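Local atomic coordinates of MHC class I protein (Ginglymostoma cirratum, PDB entry 6LUP), a protein that probably binds peptides in a groove of its extracellular part and presents them at the cell surface to T cells. Residues F150-G153 / T154-Y157. Sequence-based numbering, arbitrary orientation.
Sequences FNQG and TKGY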
ATOM      1  N   PHE A 150     -10.369 -18.640  21.205  1.00 45.85           N
ATOM      2  CA  PHE A 150      -9.788 -17.547  20.435  1.00 44.58           C
ATOM      3  C   PHE A 150      -8.730 -18.081  19.471  1.00 44.52           C
ATOM      4  O   PHE A 150      -8.791 -17.812  18.268  1.00 43.47           O
ATOM      5  CB  PHE A 150      -9.198 -16.488  21.373  1.00 45.06           C
ATOM      6  CG  PHE A 150      -8.540 -15.329  20.667  1.00 44.75           C
ATOM      7  CD1 PHE A 150      -9.268 -14.499  19.810  1.00 44.02           C
ATOM      8  CD2 PHE A 150      -7.197 -15.044  20.884  1.00 45.36           C
ATOM      9  CE1 PHE A 150      -8.661 -13.423  19.171  1.00 43.58           C
ATOM     10  CE2 PHE A 150      -6.585 -13.968  20.253  1.00 45.08           C
ATOM     11  CZ  PHE A 150      -7.317 -13.158  19.394  1.00 44.16           C
ATOM     12  N   ASN A 151      -7.790 -18.859  20.008  1.00 45.11           N
ATOM     13  CA  ASN A 151      -6.656 -19.387  19.242  1.00 45.47           C
ATOM     14  C   ASN A 151      -7.058 -20.290  18.085  1.00 45.07           C
ATOM     15  O   ASN A 151      -6.629 -20.077  16.948  1.00 44.30           O
ATOM     16  CB  ASN A 151      -5.676 -20.128  20.161  1.00 46.91           C
ATOM     17  CG  ASN A 151      -4.894 -19.194  21.065  1.00 47.46           C
ATOM     18  OD1 ASN A 151      -4.720 -18.013  20.766  1.00 47.14           O
ATOM     19  ND2 ASN A 151      -4.418 -19.722  22.184  1.00 48.89           N
ATOM     20  N   GLN A 152      -7.880 -21.294  18.377  1.00 45.47           N
ATOM     21  CA  GLN A 152      -8.345 -22.226  17.358  1.00 45.48           C
ATOM     22  C   GLN A 152      -9.228 -21.526  16.334  1.00 43.45           C
ATOM     23  O   GLN A 152      -9.169 -21.833  15.142  1.00 43.03           O
ATOM     24  CB  GLN A 152      -9.071 -23.416  17.995  1.00 47.16           C
ATOM     25  CG  GLN A 152      -8.140 -24.441  18.626  1.00 49.78           C
ATOM     26  CD  GLN A 152      -7.103 -24.982  17.649  1.00 51.48           C
ATOM     27  OE1 GLN A 152      -7.443 -25.557  16.610  1.00 52.33           O
ATOM     28  NE2 GLN A 152      -5.828 -24.801  17.984  1.00 52.41           N
ATOM     29  N   GLY A 153     -10.031 -20.575  16.809  1.00 42.13           N
ATOM     30  CA  GLY A 153     -10.879 -19.758  15.945  1.00 40.43           C
ATOM     31  C   GLY A 153     -10.072 -18.959  14.938  1.00 39.54           C
ATOM     32  O   GLY A 153     -10.320 -19.032  13.733  1.00 38.82           O
ATOM     33  N   THR A 154      -9.100 -18.203  15.442  1.00 39.15           N
ATOM     34  CA  THR A 154      -8.187 -17.431  14.605  1.00 38.81           C
ATOM     35  C   THR A 154      -7.491 -18.334  13.579  1.00 39.56           C
ATOM     36  O   THR A 154      -7.384 -17.986  12.399  1.00 39.18           O
ATOM     37  CB  THR A 154      -7.137 -16.710  15.471  1.00 38.99           C
ATOM     38  OG1 THR A 154      -7.803 -15.860  16.410  1.00 38.73           O
ATOM     39  CG2 THR A 154      -6.190 -15.881  14.617  1.00 38.84           C
ATOM     40  N   LYS A 155      -7.036 -19.498  14.041  1.00 40.52           N
ATOM     41  CA  LYS A 155      -6.380 -20.472  13.183  1.00 41.51           C
ATOM     42  C   LYS A 155      -7.341 -20.978  12.115  1.00 41.06           C
ATOM     43  O   LYS A 155      -6.953 -21.144  10.958  1.00 41.21           O
ATOM     44  CB  LYS A 155      -5.848 -21.635  14.016  1.00 43.47           C
ATOM     45  CG  LYS A 155      -5.018 -22.653  13.250  1.00 45.09           C
ATOM     46  CD  LYS A 155      -4.918 -23.944  14.046  1.00 47.18           C
ATOM     47  CE  LYS A 155      -4.016 -24.971  13.381  1.00 48.70           C
ATOM     48  NZ  LYS A 155      -2.584 -24.759  13.721  1.00 49.93           N
ATOM     49  N   GLY A 156      -8.591 -21.220  12.510  1.00 40.38           N
ATOM     50  CA  GLY A 156      -9.635 -21.637  11.582  1.00 39.38           C
ATOM     51  C   GLY A 156      -9.902 -20.591  10.516  1.00 38.49           C
ATOM     52  O   GLY A 156     -10.167 -20.927   9.363  1.00 38.76           O
ATOM     53  N   TYR A 157      -9.827 -19.316  10.892  1.00 37.48           N
ATOM     54  CA  TYR A 157      -9.983 -18.239   9.918  1.00 36.69           C
ATOM     55  C   TYR A 157      -8.833 -18.215   8.913  1.00 36.84           C
ATOM     56  O   TYR A 157      -9.058 -18.236   7.703  1.00 36.59           O
ATOM     57  CB  TYR A 157     -10.118 -16.870  10.592  1.00 35.65           C
ATOM     58  CG  TYR A 157     -10.026 -15.732   9.604  1.00 35.13           C
ATOM     59  CD1 TYR A 157     -11.133 -15.349   8.848  1.00 34.75           C
ATOM     60  CD2 TYR A 157      -8.822 -15.052   9.404  1.00 35.19           C
ATOM     61  CE1 TYR A 157     -11.049 -14.318   7.930  1.00 34.52           C
ATOM     62  CE2 TYR A 157      -8.728 -14.020   8.485  1.00 34.78           C
ATOM     63  CZ  TYR A 157      -9.844 -13.658   7.753  1.00 34.42           C
ATOM     64  OH  TYR A 157      -9.755 -12.631   6.844  1.00 34.39           O
TER
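Phe150 and Thr154, one helical turn apart, illustrate how a threonine on a helix can return its hydroxyl to the backbone: buried against the bound peptide, the hydroxyl finds an acceptor within its own helix. The carbonyl oxygen of Phe150 takes two bonds from that single residue: a nearly straight one from Thr154 N to Phe150 O (2.9 Å, 172° at the hydrogen), and a second from the hydroxyl, Thr154 OG1 to Phe150 O, also 2.9 Å, arriving from above the carbonyl plane. A chi1 of -58° sets OG1 beside the backbone N and swings it back to this oxygen. The bonds Lys155 N to Asn151 O, Gly156 N to Gln152 O and Tyr157 N to Gly153 O continue the i to i+4 pattern.

Packing adds to this. The hydroxyl also lies over one face of the Phe150 ring, displaced toward its rim; Thr154 OG1 lies 3.8 Å from Phe150 CE1. On the outer side Gln152 and Lys155 run alongside each other, Gln152 OE1 reaching Lys155 CD at 3.9 Å.

Asn151 OD1 accepts a hydrogen bond from Trp130 NE1 and Asn151 ND2 gives one to Trp144 O, whereas Phe150, Thr154 and Tyr157 meet the bound peptide, whose backbone hydrogen-bonds Tyr157 OH. This part of helix 148-172 belongs to one of the two helical walls that flank the peptide groove above the antiparallel sheet floor of the MHC class I platform.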